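Local atomic coordinates of WbmS, polysaccharide deacetylase involved in O-antigen biosynthesis (Bordetella bronchiseptica, PDB entry 3HFT), a protein that probably removes acetyl groups from a polysaccharide during O-antigen biosynthesis, as a zinc-binding hydrolase of the polysaccharide deacetylase family. Residues I27-P32 with P162-T167; L89-N94 with E116-C121; P174-D179 with D194-P199. One frame throughout, in Å; residues are numbered along the deposited sequence.

Interaction 1. Residues I27-P32 with P162-T167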
loop_
_atom_site.group_PDB
_atom_site.type_symbol
_atom_site.label_atom_id
_atom_site.label_comp_id
_atom_site.label_asym_id
_atom_site.label_seq_id
_atom_site.Cartn_x
_atom_site.Cartn_y
_atom_site.Cartn_z
ATOM N N ILE A 27 -4.848 -14.847 -12.160
ATOM C CA ILE A 27 -4.360 -15.195 -10.823
ATOM C C ILE A 27 -5.456 -15.946 -10.072
ATOM O O ILE A 27 -6.585 -15.457 -9.959
ATOM C CB ILE A 27 -3.964 -13.942 -10.028
ATOM C CG1 ILE A 27 -2.760 -13.270 -10.714
ATOM C CG2 ILE A 27 -3.652 -14.268 -8.525
ATOM C CD1 ILE A 27 -2.475 -11.826 -10.292
ATOM N N ASP A 28 -5.125 -17.143 -9.613
ATOM C CA ASP A 28 -6.020 -17.949 -8.814
ATOM C C ASP A 28 -5.287 -18.116 -7.498
ATOM O O ASP A 28 -4.287 -18.838 -7.413
ATOM C CB ASP A 28 -6.271 -19.287 -9.473
ATOM C CG ASP A 28 -7.145 -20.206 -8.636
ATOM O OD1 ASP A 28 -7.453 -19.891 -7.462
ATOM O OD2 ASP A 28 -7.521 -21.272 -9.161
ATOM N N ILE A 29 -5.790 -17.427 -6.487
ATOM C CA ILE A 29 -5.138 -17.371 -5.185
ATOM C C ILE A 29 -4.981 -18.773 -4.600
ATOM O O ILE A 29 -4.113 -19.001 -3.790
ATOM C CB ILE A 29 -5.929 -16.429 -4.211
ATOM C CG1 ILE A 29 -5.053 -15.985 -3.047
ATOM C CG2 ILE A 29 -7.260 -17.079 -3.770
ATOM C CD1 ILE A 29 -3.802 -15.282 -3.506
ATOM N N ASN A 30 -5.813 -19.722 -5.025
ATOM C CA ASN A 30 -5.713 -21.102 -4.534
ATOM C C ASN A 30 -4.731 -21.984 -5.280
ATOM O O ASN A 30 -4.579 -23.141 -4.935
ATOM C CB ASN A 30 -7.100 -21.770 -4.597
ATOM C CG ASN A 30 -8.077 -21.115 -3.666
ATOM O OD1 ASN A 30 -7.747 -20.852 -2.522
ATOM N ND2 ASN A 30 -9.262 -20.801 -4.159
ATOM N N GLN A 31 -4.088 -21.457 -6.313
ATOM C CA GLN A 31 -3.225 -22.237 -7.186
ATOM C C GLN A 31 -2.006 -21.421 -7.551
ATOM O O GLN A 31 -2.050 -20.664 -8.518
ATOM C CB GLN A 31 -3.949 -22.573 -8.488
ATOM C CG GLN A 31 -5.164 -23.485 -8.336
ATOM C CD GLN A 31 -4.794 -24.933 -8.050
ATOM O OE1 GLN A 31 -3.703 -25.391 -8.412
ATOM N NE2 GLN A 31 -5.713 -25.670 -7.416
ATOM N N PRO A 32 -0.922 -21.557 -6.774
ATOM C CA PRO A 32 0.274 -20.754 -7.038
ATOM C C PRO A 32 0.837 -20.916 -8.435
ATOM O O PRO A 32 1.506 -20.012 -8.907
ATOM C CB PRO A 32 1.270 -21.242 -5.978
ATOM C CG PRO A 32 0.415 -21.705 -4.871
ATOM C CD PRO A 32 -0.756 -22.383 -5.561
ATOM N N PRO A 162 0.698 -12.741 -4.410
ATOM C CA PRO A 162 -0.569 -12.058 -4.175
ATOM C C PRO A 162 -1.156 -12.654 -2.877
ATOM O O PRO A 162 -0.731 -13.724 -2.446
ATOM C CB PRO A 162 -1.418 -12.469 -5.393
ATOM C CG PRO A 162 -0.907 -13.853 -5.693
ATOM C CD PRO A 162 0.570 -13.770 -5.447
ATOM N N TRP A 163 -2.103 -11.963 -2.257
ATOM C CA TRP A 163 -2.723 -12.435 -1.037
ATOM C C TRP A 163 -4.196 -12.054 -0.968
ATOM O O TRP A 163 -4.653 -11.175 -1.688
ATOM C CB TRP A 163 -1.950 -11.923 0.192
ATOM C CG TRP A 163 -2.001 -10.486 0.481
ATOM C CD1 TRP A 163 -2.956 -9.852 1.212
ATOM C CD2 TRP A 163 -1.053 -9.467 0.096
ATOM N NE1 TRP A 163 -2.677 -8.527 1.302
ATOM C CE2 TRP A 163 -1.510 -8.258 0.639
ATOM C CE3 TRP A 163 0.118 -9.468 -0.659
ATOM C CZ2 TRP A 163 -0.845 -7.062 0.460
ATOM C CZ3 TRP A 163 0.791 -8.296 -0.839
ATOM C CH2 TRP A 163 0.307 -7.085 -0.288
ATOM N N ARG A 164 -4.944 -12.740 -0.106
ATOM C CA ARG A 164 -6.348 -12.444 0.078
ATOM C C ARG A 164 -6.534 -11.200 0.938
ATOM O O ARG A 164 -5.979 -11.120 2.036
ATOM C CB ARG A 164 -7.056 -13.571 0.806
ATOM C CG ARG A 164 -7.095 -14.846 0.047
ATOM C CD ARG A 164 -7.603 -15.963 0.919
ATOM N NE ARG A 164 -6.999 -17.241 0.524
ATOM C CZ ARG A 164 -7.509 -18.095 -0.360
ATOM N NH1 ARG A 164 -8.668 -17.853 -0.983
ATOM N NH2 ARG A 164 -6.847 -19.220 -0.612
ATOM N N HIS A 165 -7.372 -10.276 0.469
ATOM C CA HIS A 165 -7.757 -9.123 1.279
ATOM C C HIS A 165 -8.836 -9.560 2.273
ATOM O O HIS A 165 -9.525 -10.559 2.036
ATOM C CB HIS A 165 -8.247 -7.994 0.398
ATOM C CG HIS A 165 -8.452 -6.712 1.134
ATOM N ND1 HIS A 165 -7.480 -6.167 1.940
ATOM C CD2 HIS A 165 -9.500 -5.858 1.175
ATOM C CE1 HIS A 165 -7.935 -5.051 2.475
ATOM N NE2 HIS A 165 -9.160 -4.842 2.036
ATOM N N TRP A 166 -9.020 -8.812 3.356
ATOM C CA TRP A 166 -9.987 -9.189 4.387
ATOM C C TRP A 166 -11.451 -8.925 4.042
ATOM O O TRP A 166 -12.319 -9.315 4.830
ATOM C CB TRP A 166 -9.653 -8.527 5.729
ATOM C CG TRP A 166 -9.669 -7.024 5.737
ATOM C CD1 TRP A 166 -10.758 -6.220 5.789
ATOM C CD2 TRP A 166 -8.525 -6.151 5.713
ATOM N NE1 TRP A 166 -10.371 -4.898 5.777
ATOM C CE2 TRP A 166 -9.006 -4.832 5.740
ATOM C CE3 TRP A 166 -7.154 -6.357 5.654
ATOM C CZ2 TRP A 166 -8.163 -3.731 5.725
ATOM C CZ3 TRP A 166 -6.313 -5.258 5.650
ATOM C CH2 TRP A 166 -6.816 -3.959 5.665
ATOM N N THR A 167 -11.737 -8.252 2.927
ATOM C CA THR A 167 -13.107 -8.030 2.483
ATOM C C THR A 167 -13.244 -8.178 0.979
ATOM O O THR A 167 -12.275 -8.045 0.236
ATOM C CB THR A 167 -13.650 -6.598 2.786
ATOM O OG1 THR A 167 -12.901 -5.626 2.060
ATOM C CG2 THR A 167 -13.643 -6.264 4.278
#
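NH2 of R164 gives a nearly straight hydrogen bond of 2.7 Å to OD1 of N30, tying a type I beta turn, D28 to Q31, to strand 163-164, one of the two outermost strands of the small mixed sheet. The bond angle at the hydrogen is 173°. OD1 lies at the edge of the guanidinium, in its plane, whereas on the asparagine side the donor is tilted from the carbonyl plane, with the amide and guanidinium planes 37° apart. The arginine chain bends at chi3 on its way to the turn. One face of the guanidinium is met by I29, whose CG2 comes within 3.2 Å of NH1 and sits toward the rim of the group. I29 serves two partners: chi1 (-161°) sets CG1 anti to the backbone N, and CD1 beyond it reaches P162, 3.9 Å from the ring's CG and also close to the proline carbonyl. CG2 of I27 touches CG of P162 at 4.0 Å. Around this apolar patch, V171 of strand 171-172 packs on both I29 and P162, and the carbonyl of R164 accepts from Y185 of the second subunit, which places the contact beside the dimer interface. The turn itself is braced by an Asx turn: D28 OD1 takes the N-H of N30 at 2.9 Å, the donor standing above the carboxylate plane.

Interaction 2. Residues L89-N94 with E116-C121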
loop_
_atom_site.group_PDB
_atom_site.type_symbol
_atom_site.label_atom_id
_atom_site.label_comp_id
_atom_site.label_asym_id
_atom_site.label_seq_id
_atom_site.Cartn_x
_atom_site.Cartn_y
_atom_site.Cartn_z
ATOM N N LEU A 89 -9.195 -5.710 -19.812
ATOM C CA LEU A 89 -9.434 -4.293 -19.592
ATOM C C LEU A 89 -9.847 -4.123 -18.126
ATOM O O LEU A 89 -10.777 -4.786 -17.651
ATOM C CB LEU A 89 -10.538 -3.775 -20.509
ATOM C CG LEU A 89 -10.865 -2.268 -20.440
ATOM C CD1 LEU A 89 -9.657 -1.394 -20.824
ATOM C CD2 LEU A 89 -12.108 -1.901 -21.289
ATOM N N GLY A 90 -9.134 -3.249 -17.424
ATOM C CA GLY A 90 -9.471 -2.865 -16.069
ATOM C C GLY A 90 -9.628 -1.352 -16.018
ATOM O O GLY A 90 -9.641 -0.673 -17.069
ATOM N N VAL A 91 -9.764 -0.817 -14.808
ATOM C CA VAL A 91 -9.990 0.628 -14.612
ATOM C C VAL A 91 -8.879 1.308 -13.834
ATOM O O VAL A 91 -8.216 0.683 -12.997
ATOM C CB VAL A 91 -11.398 0.885 -13.944
ATOM C CG1 VAL A 91 -12.489 0.584 -14.944
ATOM C CG2 VAL A 91 -11.564 0.059 -12.650
ATOM N N HIS A 92 -8.695 2.591 -14.151
ATOM C CA HIS A 92 -7.710 3.458 -13.542
ATOM C C HIS A 92 -8.386 4.745 -13.040
ATOM O O HIS A 92 -8.223 5.823 -13.613
ATOM C CB HIS A 92 -6.613 3.759 -14.561
ATOM C CG HIS A 92 -5.303 4.171 -13.963
ATOM N ND1 HIS A 92 -4.584 3.373 -13.102
ATOM C CD2 HIS A 92 -4.544 5.277 -14.176
ATOM C CE1 HIS A 92 -3.455 3.986 -12.779
ATOM N NE2 HIS A 92 -3.412 5.144 -13.413
ATOM N N PRO A 93 -9.141 4.632 -11.943
ATOM C CA PRO A 93 -9.862 5.765 -11.380
ATOM C C PRO A 93 -8.889 6.810 -10.830
ATOM O O PRO A 93 -7.811 6.450 -10.324
ATOM C CB PRO A 93 -10.662 5.127 -10.233
ATOM C CG PRO A 93 -9.854 3.979 -9.824
ATOM C CD PRO A 93 -9.321 3.419 -11.117
ATOM N N ASN A 94 -9.279 8.081 -10.935
ATOM C CA ASN A 94 -8.467 9.188 -10.465
ATOM C C ASN A 94 -9.082 9.915 -9.291
ATOM O O ASN A 94 -10.017 10.731 -9.461
ATOM C CB ASN A 94 -8.262 10.192 -11.581
ATOM C CG ASN A 94 -7.344 11.325 -11.170
ATOM O OD1 ASN A 94 -6.582 11.226 -10.197
ATOM N ND2 ASN A 94 -7.381 12.387 -11.934
ATOM N N GLU A 116 -17.935 2.835 -15.657
ATOM C CA GLU A 116 -18.726 2.872 -16.861
ATOM C C GLU A 116 -17.847 2.575 -18.074
ATOM O O GLU A 116 -18.350 2.181 -19.118
ATOM C CB GLU A 116 -19.379 4.239 -17.032
ATOM C CG GLU A 116 -20.354 4.588 -15.937
ATOM C CD GLU A 116 -21.051 5.924 -16.143
ATOM O OE1 GLU A 116 -20.880 6.563 -17.202
ATOM O OE2 GLU A 116 -21.790 6.328 -15.222
ATOM N N LEU A 117 -16.538 2.772 -17.953
ATOM C CA LEU A 117 -15.620 2.485 -19.048
ATOM C C LEU A 117 -15.393 0.981 -19.294
ATOM O O LEU A 117 -14.981 0.586 -20.377
ATOM C CB LEU A 117 -14.262 3.114 -18.764
ATOM C CG LEU A 117 -14.131 4.616 -18.560
ATOM C CD1 LEU A 117 -12.679 4.938 -18.138
ATOM C CD2 LEU A 117 -14.522 5.345 -19.819
ATOM N N ALA A 118 -15.639 0.144 -18.300
ATOM C CA ALA A 118 -15.418 -1.295 -18.457
ATOM C C ALA A 118 -16.382 -2.061 -17.577
ATOM O O ALA A 118 -15.974 -2.641 -16.576
ATOM C CB ALA A 118 -13.956 -1.657 -18.093
ATOM N N PRO A 119 -17.678 -2.059 -17.923
ATOM C CA PRO A 119 -18.602 -2.746 -17.023
ATOM C C PRO A 119 -18.240 -4.210 -16.851
ATOM O O PRO A 119 -17.835 -4.874 -17.806
ATOM C CB PRO A 119 -19.970 -2.591 -17.710
ATOM C CG PRO A 119 -19.688 -2.168 -19.081
ATOM C CD PRO A 119 -18.366 -1.460 -19.073
ATOM N N GLY A 120 -18.357 -4.688 -15.626
ATOM C CA GLY A 120 -18.042 -6.068 -15.304
ATOM C C GLY A 120 -16.565 -6.366 -15.112
ATOM O O GLY A 120 -16.198 -7.496 -14.826
ATOM N N CYS A 121 -15.696 -5.377 -15.265
ATOM C CA CYS A 121 -14.292 -5.644 -15.079
ATOM C C CYS A 121 -14.034 -6.077 -13.640
ATOM O O CYS A 121 -14.892 -5.913 -12.749
ATOM C CB CYS A 121 -13.455 -4.442 -15.468
ATOM S SG CYS A 121 -13.565 -3.062 -14.338
#
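L89 places CG anti to its backbone N (chi1 -177°), and C121 sets SG between its own N and carbonyl carbon (chi1 71°); these torsions set the leucine CG and the sulfur on the apolar patch around A118 and V91. From the strand side, L89 lays CD2 against CB of A118 at 3.7 Å, with its CG nearly as close. Two residues further on, V91 straddles the sulfur: CG1 is 3.8 Å from SG of C121 and CG2 is 4.1 Å from the same atom. CG1 also reaches CB of A118, so that the A118 methyl is shared by L89 and V91. Between them the backbone takes part, for CB of C121 rests 3.5 Å from the carbonyl oxygen of L89. A type II beta turn, closed by C121 N to A118 O, presents A118 and C121 together. T114 and L115 of helix 107-115 also pack on V91. Directly after V91 comes H92, whose NE2 binds the zinc ion together with D46 and H127. The contact thus packs a loop against an outermost strand of the parallel sheet just before it delivers a metal ligand, as in the deformed beta/alpha barrel of polysaccharide deacetylases.

Interaction 3. Residues P174-D179 with D194-P199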
loop_
_atom_site.group_PDB
_atom_site.type_symbol
_atom_site.label_atom_id
_atom_site.label_comp_id
_atom_site.label_asym_id
_atom_site.label_seq_id
_atom_site.Cartn_x
_atom_site.Cartn_y
_atom_site.Cartn_z
ATOM N N PRO A 174 0.682 -7.379 -5.620
ATOM C CA PRO A 174 1.721 -6.359 -5.544
ATOM C C PRO A 174 2.543 -6.337 -6.832
ATOM O O PRO A 174 2.713 -7.378 -7.459
ATOM C CB PRO A 174 2.589 -6.854 -4.400
ATOM C CG PRO A 174 2.530 -8.338 -4.533
ATOM C CD PRO A 174 1.086 -8.608 -4.927
ATOM N N TYR A 175 3.074 -5.171 -7.197
ATOM C CA TYR A 175 3.887 -5.060 -8.395
ATOM C C TYR A 175 5.229 -4.469 -8.079
ATOM O O TYR A 175 5.403 -3.809 -7.047
ATOM C CB TYR A 175 3.175 -4.318 -9.519
ATOM C CG TYR A 175 2.967 -2.827 -9.427
ATOM C CD1 TYR A 175 1.939 -2.282 -8.662
ATOM C CD2 TYR A 175 3.711 -1.982 -10.197
ATOM C CE1 TYR A 175 1.701 -0.924 -8.642
ATOM C CE2 TYR A 175 3.464 -0.616 -10.213
ATOM C CZ TYR A 175 2.457 -0.093 -9.435
ATOM O OH TYR A 175 2.177 1.259 -9.478
ATOM N N LEU A 176 6.209 -4.830 -8.908
ATOM C CA LEU A 176 7.606 -4.637 -8.530
ATOM C C LEU A 176 8.483 -3.741 -9.431
ATOM O O LEU A 176 9.641 -3.468 -9.113
ATOM C CB LEU A 176 8.265 -6.025 -8.365
ATOM C CG LEU A 176 8.220 -7.094 -9.480
ATOM C CD1 LEU A 176 8.734 -6.592 -10.847
ATOM C CD2 LEU A 176 8.962 -8.379 -9.024
ATOM N N TRP A 177 7.914 -3.267 -10.526
ATOM C CA TRP A 177 8.630 -2.424 -11.481
ATOM C C TRP A 177 7.646 -1.526 -12.215
ATOM O O TRP A 177 6.513 -1.948 -12.540
ATOM C CB TRP A 177 9.415 -3.296 -12.468
ATOM C CG TRP A 177 10.442 -2.521 -13.301
ATOM C CD1 TRP A 177 11.791 -2.476 -13.090
ATOM C CD2 TRP A 177 10.209 -1.806 -14.526
ATOM N NE1 TRP A 177 12.403 -1.714 -14.061
ATOM C CE2 TRP A 177 11.456 -1.294 -14.954
ATOM C CE3 TRP A 177 9.062 -1.476 -15.255
ATOM C CZ2 TRP A 177 11.594 -0.500 -16.114
ATOM C CZ3 TRP A 177 9.200 -0.699 -16.409
ATOM C CH2 TRP A 177 10.454 -0.209 -16.810
ATOM N N GLU A 178 8.058 -0.273 -12.439
ATOM C CA GLU A 178 7.249 0.722 -13.154
ATOM C C GLU A 178 8.224 1.659 -13.868
ATOM O O GLU A 178 9.304 2.004 -13.332
ATOM C CB GLU A 178 6.307 1.463 -12.207
ATOM C CG GLU A 178 5.472 2.574 -12.839
ATOM C CD GLU A 178 4.517 3.220 -11.865
ATOM O OE1 GLU A 178 4.004 2.505 -10.961
ATOM O OE2 GLU A 178 4.280 4.447 -11.998
ATOM N N ASP A 179 7.856 2.054 -15.073
ATOM C CA ASP A 179 8.755 2.863 -15.914
ATOM C C ASP A 179 9.147 4.190 -15.313
ATOM O O ASP A 179 10.361 4.504 -15.239
ATOM C CB ASP A 179 8.298 2.974 -17.402
ATOM C CG ASP A 179 6.851 3.441 -17.588
ATOM O OD1 ASP A 179 6.239 3.941 -16.641
ATOM O OD2 ASP A 179 6.329 3.304 -18.723
ATOM N N ASP A 194 17.059 -9.946 -16.848
ATOM C CA ASP A 194 15.884 -9.481 -16.159
ATOM C C ASP A 194 16.177 -9.418 -14.670
ATOM O O ASP A 194 15.802 -10.314 -13.900
ATOM C CB ASP A 194 14.730 -10.432 -16.464
ATOM C CG ASP A 194 14.286 -10.374 -17.934
ATOM O OD1 ASP A 194 14.467 -9.320 -18.597
ATOM O OD2 ASP A 194 13.724 -11.381 -18.423
ATOM N N TYR A 195 16.828 -8.332 -14.266
ATOM C CA TYR A 195 17.292 -8.157 -12.879
ATOM C C TYR A 195 16.191 -8.226 -11.819
ATOM O O TYR A 195 16.430 -8.606 -10.674
ATOM C CB TYR A 195 18.070 -6.843 -12.753
ATOM C CG TYR A 195 17.356 -5.578 -13.205
ATOM C CD1 TYR A 195 16.406 -4.971 -12.407
ATOM C CD2 TYR A 195 17.715 -4.934 -14.384
ATOM C CE1 TYR A 195 15.758 -3.802 -12.803
ATOM C CE2 TYR A 195 17.093 -3.765 -14.783
ATOM C CZ TYR A 195 16.103 -3.193 -13.968
ATOM O OH TYR A 195 15.467 -2.024 -14.343
ATOM N N TRP A 196 14.986 -7.865 -12.224
ATOM C CA TRP A 196 13.832 -7.789 -11.346
ATOM C C TRP A 196 13.100 -9.114 -11.163
ATOM O O TRP A 196 12.241 -9.235 -10.265
ATOM C CB TRP A 196 12.846 -6.750 -11.948
ATOM C CG TRP A 196 12.687 -6.940 -13.408
ATOM C CD1 TRP A 196 13.378 -6.310 -14.383
ATOM C CD2 TRP A 196 11.837 -7.889 -14.063
ATOM N NE1 TRP A 196 13.019 -6.808 -15.619
ATOM C CE2 TRP A 196 12.049 -7.759 -15.446
ATOM C CE3 TRP A 196 10.912 -8.827 -13.610
ATOM C CZ2 TRP A 196 11.413 -8.577 -16.387
ATOM C CZ3 TRP A 196 10.271 -9.621 -14.538
ATOM C CH2 TRP A 196 10.508 -9.479 -15.912
ATOM N N TYR A 197 13.431 -10.106 -12.001
ATOM C CA TYR A 197 12.673 -11.346 -12.106
ATOM C C TYR A 197 12.765 -12.246 -10.889
ATOM O O TYR A 197 13.854 -12.555 -10.411
ATOM C CB TYR A 197 13.104 -12.134 -13.368
ATOM C CG TYR A 197 12.291 -13.392 -13.584
ATOM C CD1 TYR A 197 10.934 -13.325 -13.911
ATOM C CD2 TYR A 197 12.867 -14.648 -13.433
ATOM C CE1 TYR A 197 10.166 -14.505 -14.101
ATOM C CE2 TYR A 197 12.119 -15.825 -13.623
ATOM C CZ TYR A 197 10.772 -15.740 -13.947
ATOM O OH TYR A 197 10.058 -16.907 -14.112
ATOM N N GLN A 198 11.606 -12.698 -10.426
ATOM C CA GLN A 198 11.481 -13.644 -9.353
ATOM C C GLN A 198 10.913 -14.974 -9.903
ATOM O O GLN A 198 9.709 -15.073 -10.225
ATOM C CB GLN A 198 10.536 -13.089 -8.280
ATOM C CG GLN A 198 10.865 -11.654 -7.847
ATOM C CD GLN A 198 10.113 -11.215 -6.622
ATOM O OE1 GLN A 198 9.180 -11.897 -6.161
ATOM N NE2 GLN A 198 10.529 -10.069 -6.058
ATOM N N PRO A 199 11.762 -15.997 -10.027
ATOM C CA PRO A 199 11.216 -17.276 -10.501
ATOM C C PRO A 199 10.268 -17.853 -9.490
ATOM O O PRO A 199 9.442 -18.719 -9.820
ATOM C CB PRO A 199 12.448 -18.164 -10.614
ATOM C CG PRO A 199 13.506 -17.499 -9.889
ATOM C CD PRO A 199 13.200 -16.079 -9.739
#
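W177 points its CB toward the 194-199 loop; CG stands anti to the backbone N (chi1 -167°), and the indole beyond it turns its CD1 and NE1 side to Y195 and W196. Its CD1 lies 4.3 Å from CD1 of W196 and 4.2 Å from CE1 of Y195. Next to it, NE1 donates a hydrogen bond to OH of Y195 at 3.1 Å, bent to 154°, with the hydroxyl 15° out of the indole plane. CE2, beyond NE1, is still near the same hydroxyl. Y195 and W177 meet rim to rim, neither ring covering the other, and the Y195 hydroxyl is also bonded to the carbonyl of E188. CD1 of W196 lies over one face of the Y195 ring, off toward its rim, completing a three-residue aromatic cluster. Beside it, L176 sends CD2 to the carbonyl oxygen of W196 at 3.6 Å and meets the end of Q198 tip to tip, CD2 lying 3.8 Å from NE2. The Q198 amide is held by backbone partners, OE1 by L160 N and NE2 by I158 O. On the helix side, F248 of helix 245-256 stacks with W177 and L252 packs on W196, while strand 203-207 runs beside 177-178 and bonds to the backbone of L176 and W177.

Overall arrangement
Interactions 2 and 3 reach the same five-stranded parallel sheet at its two outermost strands, 87-91 and 177-178, on opposite sides of the chain's centre; their centres are 24 Å apart and their nearest atoms about 7 Å, without touching. Interaction 2 contains the zinc ligand H92, whereas in interaction 3 the W177 side chain is about 13 Å from the metal. Interaction 1 joins a loop to the small mixed sheet at the periphery, its centre about 19 Å from that of the chain. It touches interaction 3 through prolines, P162 CA lying 3.9 Å from P174 CD, and through W163 packing on P174. Interactions 1 and 2 stay about 13 Å apart at their nearest atoms.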